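PDB 2PYQ: uncharacterized protein from Jannaschia sp. CCS1, which is of unknown function but belongs to the DUF2853 family and folds into a small, all-helical single-chain domain. Local coordinates for residues 11-16 against 95-101; 28-32 against 110-114; 56-60 against 76-80. One frame throughout, in Å; residues are numbered along the deposited sequence.

Contact 1: 11-16 against 95-101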
loop_
_atom_site.group_PDB
_atom_site.type_symbol
_atom_site.label_atom_id
_atom_site.label_comp_id
_atom_site.label_asym_id
_atom_site.label_seq_id
_atom_site.Cartn_x
_atom_site.Cartn_y
_atom_site.Cartn_z
ATOM N N GLN A 11 11.734 -5.185 -2.574
ATOM C CA GLN A 11 11.405 -4.001 -3.361
ATOM C C GLN A 11 10.477 -3.054 -2.589
ATOM O O GLN A 11 10.687 -1.840 -2.585
ATOM C CB GLN A 11 10.761 -4.364 -4.702
ATOM C CG GLN A 11 10.570 -3.154 -5.635
ATOM C CD GLN A 11 11.875 -2.447 -5.949
ATOM O OE1 GLN A 11 12.862 -3.094 -6.355
ATOM N NE2 GLN A 11 11.923 -1.128 -5.745
ATOM N N TYR A 12 9.452 -3.619 -1.939
ATOM C CA TYR A 12 8.535 -2.785 -1.132
ATOM C C TYR A 12 9.293 -2.026 -0.027
ATOM O O TYR A 12 9.039 -0.858 0.197
ATOM C CB TYR A 12 7.443 -3.623 -0.459
ATOM C CG TYR A 12 6.570 -4.443 -1.380
ATOM C CD1 TYR A 12 6.386 -4.109 -2.734
ATOM C CD2 TYR A 12 5.849 -5.535 -0.871
ATOM C CE1 TYR A 12 5.559 -4.876 -3.561
ATOM C CE2 TYR A 12 5.027 -6.279 -1.676
ATOM C CZ TYR A 12 4.875 -5.946 -3.010
ATOM O OH TYR A 12 4.055 -6.675 -3.810
ATOM N N ALA A 13 10.186 -2.739 0.676
ATOM C CA ALA A 13 11.006 -2.160 1.736
ATOM C C ALA A 13 11.904 -1.030 1.189
ATOM O O ALA A 13 12.019 0.043 1.801
ATOM C CB ALA A 13 11.852 -3.206 2.424
ATOM N N ASP A 14 12.507 -1.266 0.016
ATOM C CA ASP A 14 13.358 -0.283 -0.637
ATOM C C ASP A 14 12.553 0.968 -1.024
ATOM O O ASP A 14 13.003 2.091 -0.761
ATOM C CB ASP A 14 14.080 -0.930 -1.836
ATOM C CG ASP A 14 15.323 -0.141 -2.280
ATOM O OD1 ASP A 14 15.174 1.003 -2.749
ATOM O OD2 ASP A 14 16.469 -0.677 -2.158
ATOM N N ASP A 15 11.376 0.799 -1.616
ATOM C CA ASP A 15 10.466 1.909 -1.951
ATOM C C ASP A 15 10.101 2.716 -0.702
ATOM O O ASP A 15 10.153 3.946 -0.713
ATOM C CB ASP A 15 9.167 1.443 -2.622
ATOM C CG ASP A 15 9.321 1.075 -4.087
ATOM O OD1 ASP A 15 10.471 1.056 -4.609
ATOM O OD2 ASP A 15 8.258 0.824 -4.715
ATOM N N LEU A 16 9.738 2.022 0.376
ATOM C CA LEU A 16 9.352 2.725 1.627
ATOM C C LEU A 16 10.509 3.594 2.146
ATOM O O LEU A 16 10.302 4.759 2.432
ATOM C CB LEU A 16 8.874 1.763 2.681
ATOM C CG LEU A 16 7.455 1.272 2.403
ATOM C CD1 LEU A 16 7.209 -0.020 3.196
ATOM C CD2 LEU A 16 6.393 2.330 2.717
ATOM N N TYR A 95 3.345 0.148 -5.890
ATOM C CA TYR A 95 2.922 -1.166 -5.454
ATOM C C TYR A 95 1.762 -1.060 -4.458
ATOM O O TYR A 95 1.792 -0.229 -3.543
ATOM C CB TYR A 95 4.084 -1.972 -4.878
ATOM C CG TYR A 95 5.123 -2.298 -5.926
ATOM C CD1 TYR A 95 4.850 -3.231 -6.915
ATOM C CD2 TYR A 95 6.374 -1.686 -5.908
ATOM C CE1 TYR A 95 5.791 -3.533 -7.907
ATOM C CE2 TYR A 95 7.333 -1.974 -6.893
ATOM C CZ TYR A 95 7.032 -2.896 -7.884
ATOM O OH TYR A 95 7.988 -3.198 -8.854
ATOM N N ARG A 96 0.725 -1.871 -4.697
ATOM C CA ARG A 96 -0.432 -1.800 -3.918
ATOM C C ARG A 96 -0.110 -2.184 -2.390
ATOM O O ARG A 96 -0.623 -1.517 -1.493
ATOM C CB ARG A 96 -1.452 -2.785 -4.454
ATOM C CG ARG A 96 -2.749 -2.851 -3.656
ATOM C CD ARG A 96 -3.750 -3.822 -4.288
ATOM N NE ARG A 96 -4.411 -3.231 -5.477
ATOM C CZ ARG A 96 -3.976 -3.314 -6.747
ATOM N NH1 ARG A 96 -2.876 -4.004 -7.105
ATOM N NH2 ARG A 96 -4.692 -2.705 -7.700
ATOM N N ALA A 97 0.799 -3.138 -2.156
ATOM C CA ALA A 97 1.240 -3.467 -0.785
ATOM C C ALA A 97 1.855 -2.247 -0.092
ATOM O O ALA A 97 1.590 -2.024 1.088
ATOM C CB ALA A 97 2.241 -4.668 -0.784
ATOM N N VAL A 98 2.640 -1.455 -0.834
ATOM C CA VAL A 98 3.264 -0.255 -0.282
ATOM C C VAL A 98 2.195 0.785 0.047
ATOM O O VAL A 98 2.229 1.394 1.118
ATOM C CB VAL A 98 4.331 0.316 -1.222
ATOM C CG1 VAL A 98 4.867 1.636 -0.679
ATOM C CG2 VAL A 98 5.459 -0.718 -1.431
ATOM N N VAL A 99 1.234 0.955 -0.843
ATOM C CA VAL A 99 0.109 1.895 -0.603
ATOM C C VAL A 99 -0.708 1.472 0.616
ATOM O O VAL A 99 -1.023 2.293 1.480
ATOM C CB VAL A 99 -0.782 2.030 -1.852
ATOM C CG1 VAL A 99 -2.056 2.875 -1.556
ATOM C CG2 VAL A 99 0.036 2.633 -2.993
ATOM N N TYR A 100 -1.034 0.188 0.694
ATOM C CA TYR A 100 -1.801 -0.366 1.838
ATOM C C TYR A 100 -1.026 -0.213 3.141
ATOM O O TYR A 100 -1.606 0.156 4.149
ATOM C CB TYR A 100 -2.236 -1.814 1.567
ATOM C CG TYR A 100 -3.403 -1.946 0.578
ATOM C CD1 TYR A 100 -3.784 -0.903 -0.292
ATOM C CD2 TYR A 100 -4.083 -3.173 0.460
ATOM C CE1 TYR A 100 -4.829 -1.030 -1.193
ATOM C CE2 TYR A 100 -5.144 -3.329 -0.486
ATOM C CZ TYR A 100 -5.510 -2.238 -1.287
ATOM O OH TYR A 100 -6.550 -2.354 -2.215
ATOM N N TYR A 101 0.271 -0.473 3.122
ATOM C CA TYR A 101 1.127 -0.304 4.286
ATOM C C TYR A 101 1.065 1.151 4.751
ATOM O O TYR A 101 0.862 1.426 5.923
ATOM C CB TYR A 101 2.575 -0.688 3.948
ATOM C CG TYR A 101 3.579 -0.385 5.042
ATOM C CD1 TYR A 101 4.149 0.903 5.170
ATOM C CD2 TYR A 101 3.965 -1.355 5.949
ATOM C CE1 TYR A 101 5.061 1.205 6.167
ATOM C CE2 TYR A 101 4.894 -1.077 6.954
ATOM C CZ TYR A 101 5.431 0.209 7.066
ATOM O OH TYR A 101 6.327 0.468 8.077
HETATM O O HOH W 1 1.774 -4.950 -4.344
#
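Y12 lays one face of its ring over A97. The methyl A97 CB sits 3.8 Å from the ring centroid, 29° off the normal, a CH-pi contact. The hydroxyl extends past this methyl to water 1, with Y12 OH 2.9 Å from the water. The same water accepts a hydrogen bond from A97 N at 3.0 Å. Nearer the backbone, Y12 CB meets V98 CG2 at 3.6 Å, and here the two helices come closest, with Y12 CA and V98 CA 5.9 Å apart. Y95, the N-cap residue, packs its CB against Y12 CE1 at 3.5 Å. Its ring also reaches Q11, whose NE2 donates to D15 OD1 at 2.9 Å. One turn on from Y12, L16 CD1 lies over the face of Y101, 3.9 Å from the ring centroid, while L16 CD2 touches V98 CG1 at 3.8 Å. No direct hydrogen bond joins the segments; apolar and CH-pi packing and the water 1 bridge link them, and the short helix axes cross at -52°. D15 OD2 and Y95 N both hydrogen-bond to Y87 OH of helix 74-87. Helix 26-36 packs beside the pair, with T33 against Y12 and L28 against Y101, making this a buried helix-helix contact.

Contact 2: 28-32 against 110-114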
loop_
_atom_site.group_PDB
_atom_site.type_symbol
_atom_site.label_atom_id
_atom_site.label_comp_id
_atom_site.label_asym_id
_atom_site.label_seq_id
_atom_site.Cartn_x
_atom_site.Cartn_y
_atom_site.Cartn_z
ATOM N N LEU A 28 5.107 -5.647 9.987
ATOM C CA LEU A 28 3.849 -5.155 9.415
ATOM C C LEU A 28 3.809 -5.345 7.904
ATOM O O LEU A 28 2.785 -5.774 7.357
ATOM C CB LEU A 28 3.626 -3.687 9.775
ATOM C CG LEU A 28 2.334 -3.048 9.264
ATOM C CD1 LEU A 28 1.107 -3.796 9.768
ATOM C CD2 LEU A 28 2.315 -1.563 9.595
ATOM N N LEU A 29 4.890 -4.965 7.230
ATOM C CA LEU A 29 4.968 -5.100 5.776
ATOM C C LEU A 29 4.690 -6.536 5.325
ATOM O O LEU A 29 3.969 -6.738 4.357
ATOM C CB LEU A 29 6.336 -4.621 5.246
ATOM C CG LEU A 29 6.503 -4.604 3.720
ATOM C CD1 LEU A 29 5.414 -3.746 2.974
ATOM C CD2 LEU A 29 7.922 -4.091 3.407
ATOM N N GLU A 30 5.227 -7.510 6.038
ATOM C CA GLU A 30 4.937 -8.930 5.727
ATOM C C GLU A 30 3.432 -9.279 5.881
ATOM O O GLU A 30 2.871 -9.960 5.011
ATOM C CB GLU A 30 5.819 -9.876 6.569
ATOM C CG GLU A 30 5.525 -11.364 6.404
ATOM C CD GLU A 30 5.652 -11.830 4.965
ATOM O OE1 GLU A 30 6.776 -11.729 4.472
ATOM O OE2 GLU A 30 4.656 -12.298 4.337
ATOM N N LYS A 31 2.799 -8.773 6.939
ATOM C CA LYS A 31 1.361 -8.998 7.196
ATOM C C LYS A 31 0.512 -8.368 6.090
ATOM O O LYS A 31 -0.468 -8.966 5.638
ATOM C CB LYS A 31 0.984 -8.441 8.575
ATOM C CG LYS A 31 1.708 -9.136 9.711
ATOM C CD LYS A 31 1.541 -8.458 11.044
ATOM C CE LYS A 31 2.539 -9.001 12.066
ATOM N NZ LYS A 31 2.478 -8.287 13.360
ATOM N N VAL A 32 0.872 -7.143 5.687
ATOM C CA VAL A 32 0.173 -6.440 4.587
ATOM C C VAL A 32 0.324 -7.210 3.263
ATOM O O VAL A 32 -0.626 -7.349 2.499
ATOM C CB VAL A 32 0.681 -4.960 4.422
ATOM C CG1 VAL A 32 0.059 -4.312 3.195
ATOM C CG2 VAL A 32 0.345 -4.175 5.658
ATOM N N GLU A 110 -2.414 -0.437 12.509
ATOM C CA GLU A 110 -1.445 -1.557 12.472
ATOM C C GLU A 110 -1.964 -2.796 13.208
ATOM O O GLU A 110 -1.797 -3.906 12.733
ATOM C CB GLU A 110 -0.099 -1.192 13.116
ATOM C CG GLU A 110 0.713 -0.072 12.461
ATOM C CD GLU A 110 0.325 1.337 12.919
ATOM O OE1 GLU A 110 -0.824 1.551 13.395
ATOM O OE2 GLU A 110 1.187 2.250 12.814
ATOM N N SER A 111 -2.587 -2.587 14.363
ATOM C CA SER A 111 -3.067 -3.692 15.205
ATOM C C SER A 111 -4.141 -4.578 14.548
ATOM O O SER A 111 -4.296 -5.712 14.982
ATOM C CB SER A 111 -3.529 -3.209 16.583
ATOM O OG SER A 111 -4.754 -2.522 16.507
ATOM N N VAL A 112 -4.844 -4.095 13.530
ATOM C CA VAL A 112 -5.818 -4.936 12.825
ATOM C C VAL A 112 -5.165 -6.153 12.134
ATOM O O VAL A 112 -5.831 -7.167 11.945
ATOM C CB VAL A 112 -6.741 -4.172 11.794
ATOM C CG1 VAL A 112 -7.370 -2.937 12.446
ATOM C CG2 VAL A 112 -6.019 -3.795 10.531
ATOM N N TYR A 113 -3.905 -6.024 11.736
ATOM C CA TYR A 113 -3.145 -7.130 11.126
ATOM C C TYR A 113 -2.650 -8.165 12.145
ATOM O O TYR A 113 -2.196 -9.247 11.726
ATOM C CB TYR A 113 -1.966 -6.603 10.294
ATOM C CG TYR A 113 -2.374 -6.039 8.977
ATOM C CD1 TYR A 113 -2.496 -6.864 7.861
ATOM C CD2 TYR A 113 -2.613 -4.660 8.808
ATOM C CE1 TYR A 113 -2.864 -6.382 6.630
ATOM C CE2 TYR A 113 -2.983 -4.155 7.561
ATOM C CZ TYR A 113 -3.108 -5.023 6.468
ATOM O OH TYR A 113 -3.439 -4.540 5.223
ATOM N N GLY A 114 -2.682 -7.839 13.444
ATOM C CA GLY A 114 -2.259 -8.757 14.515
ATOM C C GLY A 114 -0.777 -8.662 14.843
ATOM O O GLY A 114 -0.274 -9.217 15.863
ATOM O OXT GLY A 114 -0.013 -8.028 14.127
HETATM O O HOH W 2 -3.136 -6.302 3.176
#
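E110 opens the 3-10 turn and packs through its aliphatic part, with CG 3.6 Å from L28 CD2. Its carboxylate forms a salt bridge with K105 instead. The turn then carries the chain round to Y113, closed by Y113 N bonding to E110 O at 3.2 Å. Y113 is the main contact residue of this segment. V32 CG2 lies over one face of its ring, 4.0 Å from the centroid, as a CH-pi contact. L28 CD1 approaches Y113 CD2 at 3.9 Å. The hydroxyl adds a water bridge: water 2 is 2.7 Å from Y113 OH and donates to V32 O at 2.8 Å. G114 ends the chain. Its carboxylate takes a salt bridge from K31, with NZ to OXT 2.6 Å. The K31 side chain is extended from CB to NZ, which lets the amine span the gap. This is a C-terminal tail packed on a helix: a 3-10 turn follows helix 96-106, and Y113 packing and a terminal salt bridge fasten it to helix 26-36.

Contact 3: 56-60 against 76-80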
loop_
_atom_site.group_PDB
_atom_site.type_symbol
_atom_site.label_atom_id
_atom_site.label_comp_id
_atom_site.label_asym_id
_atom_site.label_seq_id
_atom_site.Cartn_x
_atom_site.Cartn_y
_atom_site.Cartn_z
ATOM N N LEU A 56 -9.037 4.576 -6.769
ATOM C CA LEU A 56 -8.951 5.206 -5.453
ATOM C C LEU A 56 -10.251 5.046 -4.680
ATOM O O LEU A 56 -10.203 4.827 -3.466
ATOM C CB LEU A 56 -8.550 6.672 -5.547
ATOM C CG LEU A 56 -7.230 6.944 -6.263
ATOM C CD1 LEU A 56 -6.945 8.435 -6.143
ATOM C CD2 LEU A 56 -6.044 6.114 -5.767
ATOM N N GLU A 57 -11.405 5.140 -5.347
ATOM C CA GLU A 57 -12.713 4.892 -4.687
ATOM C C GLU A 57 -12.821 3.437 -4.183
ATOM O O GLU A 57 -13.463 3.188 -3.153
ATOM C CB GLU A 57 -13.920 5.212 -5.601
ATOM C CG GLU A 57 -14.083 6.671 -6.045
ATOM C CD GLU A 57 -14.239 7.653 -4.917
ATOM O OE1 GLU A 57 -14.646 7.262 -3.787
ATOM O OE2 GLU A 57 -13.971 8.872 -5.170
ATOM N N THR A 58 -12.205 2.510 -4.916
ATOM C CA THR A 58 -12.184 1.090 -4.566
ATOM C C THR A 58 -11.298 0.841 -3.355
ATOM O O THR A 58 -11.650 0.033 -2.493
ATOM C CB THR A 58 -11.753 0.216 -5.768
ATOM O OG1 THR A 58 -12.784 0.309 -6.791
ATOM C CG2 THR A 58 -11.584 -1.259 -5.359
ATOM N N ILE A 59 -10.151 1.527 -3.285
ATOM C CA ILE A 59 -9.263 1.425 -2.095
ATOM C C ILE A 59 -10.020 1.972 -0.898
ATOM O O ILE A 59 -10.001 1.365 0.157
ATOM C CB ILE A 59 -7.933 2.162 -2.294
ATOM C CG1 ILE A 59 -7.094 1.474 -3.391
ATOM C CG2 ILE A 59 -7.110 2.215 -0.992
ATOM C CD1 ILE A 59 -5.928 2.272 -3.849
ATOM N N LYS A 60 -10.738 3.077 -1.068
ATOM C CA LYS A 60 -11.526 3.654 0.011
ATOM C C LYS A 60 -12.605 2.696 0.508
ATOM O O LYS A 60 -12.720 2.447 1.730
ATOM C CB LYS A 60 -12.152 4.990 -0.413
ATOM C CG LYS A 60 -13.010 5.641 0.649
ATOM C CD LYS A 60 -13.565 6.960 0.178
ATOM C CE LYS A 60 -14.749 7.393 1.026
ATOM N NZ LYS A 60 -15.349 8.679 0.582
ATOM N N LEU A 76 -10.684 10.006 4.483
ATOM C CA LEU A 76 -10.290 8.775 3.751
ATOM C C LEU A 76 -9.628 9.072 2.418
ATOM O O LEU A 76 -8.489 8.681 2.190
ATOM C CB LEU A 76 -11.467 7.820 3.581
ATOM C CG LEU A 76 -12.098 7.334 4.888
ATOM C CD1 LEU A 76 -13.040 6.147 4.573
ATOM C CD2 LEU A 76 -11.105 6.907 5.953
HETATM N N MSE A 77 -10.329 9.799 1.559
HETATM C CA MSE A 77 -9.707 10.207 0.293
HETATM C C MSE A 77 -8.532 11.154 0.553
HETATM O O MSE A 77 -7.573 11.132 -0.175
HETATM C CB MSE A 77 -10.727 10.819 -0.656
HETATM C CG MSE A 77 -10.219 11.029 -2.061
HETATM SE SE MSE A 77 -9.563 9.377 -2.898
HETATM C CE MSE A 77 -11.179 8.367 -2.883
ATOM N N GLY A 78 -8.602 11.966 1.592
ATOM C CA GLY A 78 -7.473 12.836 1.969
ATOM C C GLY A 78 -6.244 12.017 2.278
ATOM O O GLY A 78 -5.141 12.353 1.851
ATOM N N GLY A 79 -6.436 10.926 3.010
ATOM C CA GLY A 79 -5.341 9.998 3.343
ATOM C C GLY A 79 -4.799 9.287 2.110
ATOM O O GLY A 79 -3.598 9.133 1.979
ATOM N N ILE A 80 -5.695 8.864 1.221
ATOM C CA ILE A 80 -5.302 8.208 -0.038
ATOM C C ILE A 80 -4.473 9.203 -0.887
ATOM O O ILE A 80 -3.390 8.868 -1.354
ATOM C CB ILE A 80 -6.500 7.667 -0.815
ATOM C CG1 ILE A 80 -7.105 6.493 -0.046
ATOM C CG2 ILE A 80 -6.059 7.182 -2.207
ATOM C CD1 ILE A 80 -8.474 6.077 -0.497
HETATM O O HOH W 3 -13.225 10.458 1.446
#
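M77, I80 and K60 have the most area buried here. M77 is selenomethionine. Its side chain reaches across to helix 53-65, where SE lies 3.9 Å from L56 CB. The terminal methyl CE is 3.7 Å from L56 O, 3.6 Å from E57 OE2 and 4.1 Å from K60 CD. It therefore lies among backbone, acidic and aliphatic atoms of the first segment. I80 sits one turn further along helix 74-87 and points toward the partner. Its CG2 meets L56 CD2 at 3.7 Å. Its CD1 rests 3.8 Å from K60 CB and 4.1 Å from I59 CG2, so this methyl fits among L56, I59 and K60. K60 works in two ways. Its extended carbon chain packs on L76, with CG 4.0 Å from CD1, and its amine stays polar. K60 NZ donates to water 3 at 2.9 Å, and M77 N donates to the same water at 3.0 Å. The amine also forms a salt bridge with D72, just before helix 74-87. The axes of segments 56-60 and 76-80 approach to 10.0 Å and cross at 119°. L103 of helix 96-106 touches both I59 and I80. The chemistry implies an interface held mainly by van der Waals packing of aliphatic and selenomethionine side chains. At its edge, the K60 amine adds a water-mediated link without any direct hydrogen bond between the segments.

From the N terminus, helix 4-18 comes first, and contact 1 brings residues 95-101 back to it, closing a loop of 78 residues. Helix 26-36 lies inside that loop, yet its partner in contact 2, residues 110-114, lies beyond it. Contacts 1 and 2 therefore cross. They also touch: V32 CG1 is 3.5 Å from A97 O. Contact 3 closes a short loop of 15 residues between segments 56-60 and 76-80, on helices 53-65 and 74-87, nested inside both larger loops. It meets contact 1 where I59 CG2 is 4.0 Å from Y100 CE1, but stays about 10 Å from contact 2 at the nearest atoms. Helix 96-106 thus joins the N-terminal helices to this pair.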